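Local coordinates for protein FMN reductase [NAD(P)H] (Bacillus subtilis, PDB 1ZCH) that catalyses NAD(P)H-dependent reduction of FMN and also reduces nitroaromatic compounds, quinones, chromates and azo dyes, working as an FMN-binding homodimer, at residues A[175-180]-A[198-203]; A[13-18]-A[131-136]. All coordinates share one frame; numbering follows the deposited sequence. Where two conformers were deposited one is given.

Contact 1 (A[175-180]-A[198-203]). With FMN (flavin mononucleotide), chain D.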
loop_
_atom_site.group_PDB
_atom_site.type_symbol
_atom_site.label_atom_id
_atom_site.label_comp_id
_atom_site.label_asym_id
_atom_site.label_seq_id
_atom_site.Cartn_x
_atom_site.Cartn_y
_atom_site.Cartn_z
ATOM N N ARG A 175 -19.243 3.169 -0.319
ATOM C CA ARG A 175 -18.211 2.912 0.680
ATOM C C ARG A 175 -18.789 3.169 2.066
ATOM O O ARG A 175 -19.826 3.817 2.207
ATOM C CB ARG A 175 -17.014 3.841 0.462
ATOM C CG ARG A 175 -16.290 3.666 -0.866
ATOM C CD ARG A 175 -15.653 2.297 -0.957
ATOM N NE ARG A 175 -14.575 2.245 -1.942
ATOM C CZ ARG A 175 -14.685 1.741 -3.168
ATOM N NH1 ARG A 175 -15.838 1.235 -3.593
ATOM N NH2 ARG A 175 -13.621 1.723 -3.963
ATOM N N LEU A 176 -18.117 2.648 3.085
ATOM C CA LEU A 176 -18.540 2.840 4.470
ATOM C C LEU A 176 -18.664 4.330 4.761
ATOM O O LEU A 176 -17.978 5.149 4.146
ATOM C CB LEU A 176 -17.500 2.249 5.423
ATOM C CG LEU A 176 -17.459 0.733 5.629
ATOM C CD1 LEU A 176 -16.074 0.318 6.107
ATOM C CD2 LEU A 176 -18.535 0.326 6.638
ATOM N N PRO A 177 -19.558 4.705 5.690
ATOM C CA PRO A 177 -19.706 6.126 6.018
ATOM C C PRO A 177 -18.332 6.641 6.449
ATOM O O PRO A 177 -17.582 5.933 7.126
ATOM C CB PRO A 177 -20.701 6.104 7.173
ATOM C CG PRO A 177 -21.583 4.949 6.819
ATOM C CD PRO A 177 -20.579 3.893 6.376
ATOM N N GLN A 178 -18.004 7.868 6.063
ATOM C CA GLN A 178 -16.710 8.450 6.396
ATOM C C GLN A 178 -16.360 8.348 7.882
ATOM O O GLN A 178 -15.216 8.063 8.242
ATOM C CB GLN A 178 -16.691 9.911 5.952
ATOM C CG GLN A 178 -15.349 10.590 6.066
ATOM C CD GLN A 178 -15.360 11.955 5.416
ATOM O OE1 GLN A 178 -15.799 12.101 4.274
ATOM N NE2 GLN A 178 -14.877 12.963 6.134
ATOM N N GLU A 179 -17.349 8.569 8.743
ATOM C CA GLU A 179 -17.138 8.522 10.189
ATOM C C GLU A 179 -16.694 7.152 10.692
ATOM O O GLU A 179 -16.071 7.042 11.748
ATOM C CB GLU A 179 -18.420 8.929 10.922
ATOM C CG GLU A 179 -18.921 10.326 10.600
ATOM C CD GLU A 179 -19.249 10.503 9.125
ATOM O OE1 GLU A 179 -20.000 9.666 8.569
ATOM O OE2 GLU A 179 -18.753 11.482 8.523
ATOM N N ALA A 180 -17.016 6.110 9.935
ATOM C CA ALA A 180 -16.662 4.748 10.318
ATOM C C ALA A 180 -15.223 4.394 9.967
ATOM O O ALA A 180 -14.645 3.469 10.544
ATOM C CB ALA A 180 -17.607 3.762 9.642
ATOM N N GLN A 198 -24.214 -1.238 10.197
ATOM C CA GLN A 198 -25.586 -1.664 9.936
ATOM C C GLN A 198 -26.277 -0.728 8.942
ATOM O O GLN A 198 -27.061 -1.174 8.103
ATOM C CB GLN A 198 -26.374 -1.744 11.247
ATOM C CG GLN A 198 -25.900 -2.886 12.141
ATOM C CD GLN A 198 -26.612 -2.932 13.476
ATOM O OE1 GLN A 198 -26.537 -1.989 14.264
ATOM N NE2 GLN A 198 -27.305 -4.036 13.741
ATOM N N ALA A 199 -25.983 0.566 9.029
ATOM C CA ALA A 199 -26.574 1.531 8.102
ATOM C C ALA A 199 -25.988 1.275 6.716
ATOM O O ALA A 199 -26.694 1.319 5.708
ATOM C CB ALA A 199 -26.266 2.954 8.552
ATOM N N TYR A 200 -24.688 1.002 6.676
ATOM C CA TYR A 200 -23.998 0.725 5.421
ATOM C C TYR A 200 -24.603 -0.511 4.763
ATOM O O TYR A 200 -24.782 -0.548 3.543
ATOM C CB TYR A 200 -22.504 0.506 5.691
ATOM C CG TYR A 200 -21.656 0.236 4.461
ATOM C CD1 TYR A 200 -21.763 1.032 3.317
ATOM C CD2 TYR A 200 -20.707 -0.782 4.464
ATOM C CE1 TYR A 200 -20.939 0.817 2.208
ATOM C CE2 TYR A 200 -19.875 -1.004 3.364
ATOM C CZ TYR A 200 -19.993 -0.202 2.241
ATOM O OH TYR A 200 -19.159 -0.413 1.162
ATOM N N ASP A 201 -24.927 -1.518 5.571
ATOM C CA ASP A 201 -25.518 -2.750 5.042
ATOM C C ASP A 201 -26.807 -2.478 4.269
ATOM O O ASP A 201 -27.010 -3.019 3.179
ATOM C CB ASP A 201 -25.809 -3.757 6.167
ATOM C CG ASP A 201 -24.624 -4.667 6.466
ATOM O OD1 ASP A 201 -23.757 -4.834 5.580
ATOM O OD2 ASP A 201 -24.567 -5.235 7.580
ATOM N N GLU A 202 -27.676 -1.643 4.829
ATOM C CA GLU A 202 -28.934 -1.328 4.159
ATOM C C GLU A 202 -28.644 -0.633 2.841
ATOM O O GLU A 202 -29.272 -0.919 1.822
ATOM C CB GLU A 202 -29.804 -0.425 5.035
ATOM C CG GLU A 202 -29.946 -0.911 6.464
ATOM C CD GLU A 202 -31.252 -0.479 7.094
ATOM O OE1 GLU A 202 -31.674 0.676 6.857
ATOM O OE2 GLU A 202 -31.851 -1.293 7.832
ATOM N N GLN A 203 -27.681 0.281 2.865
ATOM C CA GLN A 203 -27.293 1.011 1.667
ATOM C C GLN A 203 -26.773 0.057 0.599
ATOM O O GLN A 203 -27.122 0.175 -0.578
ATOM C CB GLN A 203 -26.192 2.022 1.999
ATOM C CG GLN A 203 -26.601 3.140 2.936
ATOM C CD GLN A 203 -25.425 4.013 3.328
ATOM O OE1 GLN A 203 -24.680 4.488 2.470
ATOM N NE2 GLN A 203 -25.253 4.232 4.626
HETATM N N1 FMN D . -11.122 -7.867 -7.973
HETATM C C2 FMN D . -11.211 -9.004 -8.688
HETATM O O2 FMN D . -12.048 -9.165 -9.537
HETATM N N3 FMN D . -10.302 -10.100 -8.483
HETATM C C4 FMN D . -9.273 -10.036 -7.535
HETATM O O4 FMN D . -8.529 -10.990 -7.393
HETATM C C4A FMN D . -9.156 -8.796 -6.759
HETATM N N5 FMN D . -8.176 -8.671 -5.807
HETATM C C5A FMN D . -7.984 -7.430 -5.227
HETATM C C6 FMN D . -6.834 -7.264 -4.384
HETATM C C7 FMN D . -6.531 -6.037 -3.801
HETATM C C7M FMN D . -5.271 -5.895 -2.972
HETATM C C8 FMN D . -7.423 -4.880 -4.012
HETATM C C8M FMN D . -7.119 -3.517 -3.443
HETATM C C9 FMN D . -8.589 -5.030 -4.814
HETATM C C9A FMN D . -8.876 -6.290 -5.438
HETATM N N10 FMN D . -10.001 -6.512 -6.363
HETATM C C10 FMN D . -10.130 -7.701 -7.035
HETATM C "C1'" FMN D . -10.979 -5.399 -6.598
HETATM C "C2'" FMN D . -11.992 -5.229 -5.415
HETATM O "O2'" FMN D . -12.993 -6.249 -5.530
HETATM C "C3'" FMN D . -12.597 -3.821 -5.525
HETATM O "O3'" FMN D . -11.537 -2.859 -5.356
HETATM C "C4'" FMN D . -13.666 -3.574 -4.433
HETATM O "O4'" FMN D . -14.786 -4.450 -4.596
HETATM C "C5'" FMN D . -14.088 -2.114 -4.507
HETATM O "O5'" FMN D . -14.869 -1.856 -5.840
HETATM P P FMN D . -14.291 -0.789 -6.783
HETATM O O1P FMN D . -14.562 0.535 -6.248
HETATM O O2P FMN D . -14.941 -0.926 -8.072
HETATM O O3P FMN D . -12.852 -0.960 -6.937
HETATM O O HOH W 1 -21.933 5.109 3.342
#
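With CG anti to its backbone N (chi1 -179°), Tyr200 swings its ring out from helix 190-212 and lays one face against the backbone of Leu176, whose own CG sits beside the backbone N (chi1 -78°), which brings Leu176 CG and CD2 to the CD2-CE2 rim of the ring, on the same side. Leu176 CA stands over the face, 3.8 Å from the centroid of the Tyr200 ring and 9° off its normal, which makes this a CH-pi contact. Further toward the rim, the Leu176 peptide N lies 3.4 Å above the plane of that ring. The two side chains cross at about a right angle; Leu176 CG rests 3.7 Å from Tyr200 CE2, and its CD2 methyl packs closely on CD2 of the tyrosine. Pro177 adds an apolar contact at the root of the side chain, its CD 4.0 Å from Tyr200 CB. The tyrosine thus pins an extended loop, just before the short helix 178-181, to helix 190-212. The contact lies at the dimer interface, near the FMN phosphate: Gln44 of the second subunit is hydrogen-bonded to both Leu176 N and Tyr200 OH, and that hydroxyl also bonds Pro174 O. A water appears to bridge Arg175 O and Gln203 OE1, a link that is doubtful because the glutamine has two conformers. The Arg175 side chain leads away from the tyrosine: bent at chi2, it reaches the FMN phosphate, where NH1 (3.0 Å) and NH2 (2.7 Å) both bond to FMN O1P. That oxygen lies in the guanidinium plane, at its edge, and the fork of two donors probably limits rotation of the group. NE and NH2 are also bonded to the carbonyls of Gln35 and Ala37, respectively, of the second subunit.

Contact 2 (A[13-18]-A[131-136]). With FMN (flavin mononucleotide), chain D.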
loop_
_atom_site.group_PDB
_atom_site.type_symbol
_atom_site.label_atom_id
_atom_site.label_comp_id
_atom_site.label_asym_id
_atom_site.label_seq_id
_atom_site.Cartn_x
_atom_site.Cartn_y
_atom_site.Cartn_z
ATOM N N SER A 13 -13.551 -0.165 -10.236
ATOM C CA SER A 13 -12.822 -1.221 -10.927
ATOM C C SER A 13 -13.518 -1.628 -12.221
ATOM O O SER A 13 -14.748 -1.691 -12.287
ATOM C CB SER A 13 -12.669 -2.447 -10.022
ATOM O OG SER A 13 -11.709 -2.207 -9.007
ATOM N N ILE A 14 -12.718 -1.906 -13.245
ATOM C CA ILE A 14 -13.230 -2.312 -14.552
ATOM C C ILE A 14 -12.873 -3.779 -14.787
ATOM O O ILE A 14 -11.728 -4.180 -14.577
ATOM C CB ILE A 14 -12.601 -1.450 -15.679
ATOM C CG1 ILE A 14 -12.941 0.027 -15.457
ATOM C CG2 ILE A 14 -13.088 -1.916 -17.047
ATOM C CD1 ILE A 14 -14.427 0.325 -15.424
ATOM N N ARG A 15 -13.851 -4.580 -15.212
ATOM C CA ARG A 15 -13.608 -5.999 -15.473
ATOM C C ARG A 15 -14.048 -6.431 -16.873
ATOM O O ARG A 15 -14.129 -7.626 -17.171
ATOM C CB ARG A 15 -14.305 -6.864 -14.422
ATOM C CG ARG A 15 -13.769 -6.660 -13.013
ATOM C CD ARG A 15 -14.369 -7.656 -12.032
ATOM N NE ARG A 15 -13.857 -7.448 -10.679
ATOM C CZ ARG A 15 -14.290 -6.505 -9.847
ATOM N NH1 ARG A 15 -15.256 -5.674 -10.219
ATOM N NH2 ARG A 15 -13.746 -6.388 -8.642
ATOM N N SER A 16 -14.342 -5.449 -17.717
ATOM C CA SER A 16 -14.740 -5.694 -19.100
ATOM C C SER A 16 -13.862 -4.775 -19.940
ATOM O O SER A 16 -13.970 -3.549 -19.843
ATOM C CB SER A 16 -16.214 -5.348 -19.313
ATOM O OG SER A 16 -16.583 -5.551 -20.669
ATOM N N TYR A 17 -12.997 -5.370 -20.759
ATOM C CA TYR A 17 -12.064 -4.611 -21.586
ATOM C C TYR A 17 -12.173 -4.874 -23.085
ATOM O O TYR A 17 -12.623 -5.936 -23.511
ATOM C CB TYR A 17 -10.632 -4.929 -21.150
ATOM C CG TYR A 17 -10.311 -4.507 -19.736
ATOM C CD1 TYR A 17 -9.845 -3.222 -19.463
ATOM C CD2 TYR A 17 -10.490 -5.387 -18.665
ATOM C CE1 TYR A 17 -9.562 -2.819 -18.161
ATOM C CE2 TYR A 17 -10.211 -4.995 -17.357
ATOM C CZ TYR A 17 -9.746 -3.708 -17.114
ATOM O OH TYR A 17 -9.449 -3.314 -15.829
ATOM N N THR A 18 -11.748 -3.891 -23.878
ATOM C CA THR A 18 -11.744 -4.026 -25.330
ATOM C C THR A 18 -10.386 -4.636 -25.665
ATOM O O THR A 18 -9.589 -4.920 -24.765
ATOM C CB THR A 18 -11.854 -2.661 -26.041
ATOM O OG1 THR A 18 -10.643 -1.919 -25.844
ATOM C CG2 THR A 18 -13.028 -1.862 -25.488
ATOM N N GLY A 131 -8.849 1.560 -17.697
ATOM C CA GLY A 131 -9.581 0.890 -16.639
ATOM C C GLY A 131 -8.608 -0.036 -15.941
ATOM O O GLY A 131 -7.626 -0.468 -16.550
ATOM N N THR A 132 -8.854 -0.323 -14.666
ATOM C CA THR A 132 -7.979 -1.217 -13.916
ATOM C C THR A 132 -8.761 -2.022 -12.884
ATOM O O THR A 132 -9.908 -1.699 -12.553
ATOM C CB THR A 132 -6.880 -0.449 -13.119
ATOM O OG1 THR A 132 -7.467 0.152 -11.955
ATOM C CG2 THR A 132 -6.232 0.644 -13.973
ATOM N N VAL A 133 -8.129 -3.084 -12.395
ATOM C CA VAL A 133 -8.692 -3.907 -11.329
ATOM C C VAL A 133 -7.537 -4.687 -10.713
ATOM O O VAL A 133 -6.796 -5.381 -11.414
ATOM C CB VAL A 133 -9.805 -4.880 -11.814
ATOM C CG1 VAL A 133 -9.242 -5.950 -12.747
ATOM C CG2 VAL A 133 -10.471 -5.525 -10.596
ATOM N N PRO A 134 -7.333 -4.541 -9.395
ATOM C CA PRO A 134 -6.231 -5.277 -8.766
ATOM C C PRO A 134 -6.588 -6.757 -8.704
ATOM O O PRO A 134 -7.761 -7.115 -8.806
ATOM C CB PRO A 134 -6.138 -4.654 -7.371
ATOM C CG PRO A 134 -6.757 -3.286 -7.541
ATOM C CD PRO A 134 -7.927 -3.577 -8.453
ATOM N N ILE A 135 -5.577 -7.606 -8.545
ATOM C CA ILE A 135 -5.795 -9.047 -8.470
ATOM C C ILE A 135 -5.033 -9.630 -7.281
ATOM O O ILE A 135 -3.855 -9.963 -7.385
ATOM C CB ILE A 135 -5.320 -9.764 -9.761
ATOM C CG1 ILE A 135 -6.088 -9.232 -10.981
ATOM C CG2 ILE A 135 -5.515 -11.270 -9.617
ATOM C CD1 ILE A 135 -7.575 -9.558 -10.984
ATOM N N GLY A 136 -5.713 -9.751 -6.147
ATOM C CA GLY A 136 -5.069 -10.298 -4.966
ATOM C C GLY A 136 -4.923 -11.804 -5.046
ATOM O O GLY A 136 -4.155 -12.402 -4.288
HETATM N N1 FMN D . -11.122 -7.867 -7.973
HETATM C C2 FMN D . -11.211 -9.004 -8.688
HETATM O O2 FMN D . -12.048 -9.165 -9.537
HETATM N N3 FMN D . -10.302 -10.100 -8.483
HETATM C C4 FMN D . -9.273 -10.036 -7.535
HETATM O O4 FMN D . -8.529 -10.990 -7.393
HETATM C C4A FMN D . -9.156 -8.796 -6.759
HETATM N N5 FMN D . -8.176 -8.671 -5.807
HETATM C C5A FMN D . -7.984 -7.430 -5.227
HETATM C C6 FMN D . -6.834 -7.264 -4.384
HETATM C C7 FMN D . -6.531 -6.037 -3.801
HETATM C C7M FMN D . -5.271 -5.895 -2.972
HETATM C C8 FMN D . -7.423 -4.880 -4.012
HETATM C C8M FMN D . -7.119 -3.517 -3.443
HETATM C C9 FMN D . -8.589 -5.030 -4.814
HETATM C C9A FMN D . -8.876 -6.290 -5.438
HETATM N N10 FMN D . -10.001 -6.512 -6.363
HETATM C C10 FMN D . -10.130 -7.701 -7.035
HETATM C "C1'" FMN D . -10.979 -5.399 -6.598
HETATM C "C2'" FMN D . -11.992 -5.229 -5.415
HETATM O "O2'" FMN D . -12.993 -6.249 -5.530
HETATM C "C3'" FMN D . -12.597 -3.821 -5.525
HETATM O "O3'" FMN D . -11.537 -2.859 -5.356
HETATM C "C4'" FMN D . -13.666 -3.574 -4.433
HETATM O "O4'" FMN D . -14.786 -4.450 -4.596
HETATM C "C5'" FMN D . -14.088 -2.114 -4.507
HETATM O "O5'" FMN D . -14.869 -1.856 -5.840
HETATM P P FMN D . -14.291 -0.789 -6.783
HETATM O O1P FMN D . -14.562 0.535 -6.248
HETATM O O2P FMN D . -14.941 -0.926 -8.072
HETATM O O3P FMN D . -12.852 -0.960 -6.937
#
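Ile14 and Thr132 are joined backbone to backbone, Ile14 N donating to Thr132 O (2.9 Å, 170° at the hydrogen). Strand 131-135, an outermost strand of the chain's four-stranded antiparallel sheet, is bonded to strand 155-164 along its other edge. Thr132 O also receives a CA-H...O contact from Ser13. Tyr17 OH bonds weakly to Ile14 O, its ring edge turned to the Gly131 peptide.

Apolar packing fills the crossing. Ile14 CG1 lies 3.7 Å from Gly131 CA, and a side chain on this glycine would clash with it. Val133 presses CG2 against Ser13 CB (3.8 Å) and over one face of the Arg15 guanidinium.

The remaining contacts are with FMN. Ser13 N binds O2P and Ser13 OG binds O3P of the phosphate. Arg15, extended from CG to NE, reaches the pyrimidine end of the flavin: NE bonds FMN O2 at 2.7 Å and NH2 bonds FMN N1 at 3.1 Å, with N1 in the guanidinium plane. An alanine here would probably leave N1 and O2 without these donors and take away the flat group that covers one side of Val133 CG2. Pro134 CB packs 3.6 Å from FMN C9, while Gly136 N donates to FMN N5 (2.7 Å).

Since hydride transfer in flavoenzymes goes through N5, the peptide donor at this atom probably helps orient the reactive centre, and the arginine charge beside N1 and O2 is likely to stabilise negative charge on the reduced flavin.

Overall arrangement
Contact 2 is buried, centred about 11 Å from the middle of the chain, and joins a loop to a strand of the central sheet. Contact 1 is partly buried, about 23 Å out, and joins a loop to helix 190-212 beside the second subunit. They share no secondary-structure element and do not touch, their nearest atoms being about 7 Å apart; FMN connects them. Contact 1 relies on CH-pi and apolar packing around one tyrosine ring and reaches FMN through its arginine at the phosphate end, whereas 13-18 with 131-136 crosses by a direct backbone bond and holds both phosphate and isoalloxazine. Ser13 and Arg175 thus meet at the same phosphate from separate parts of the fold.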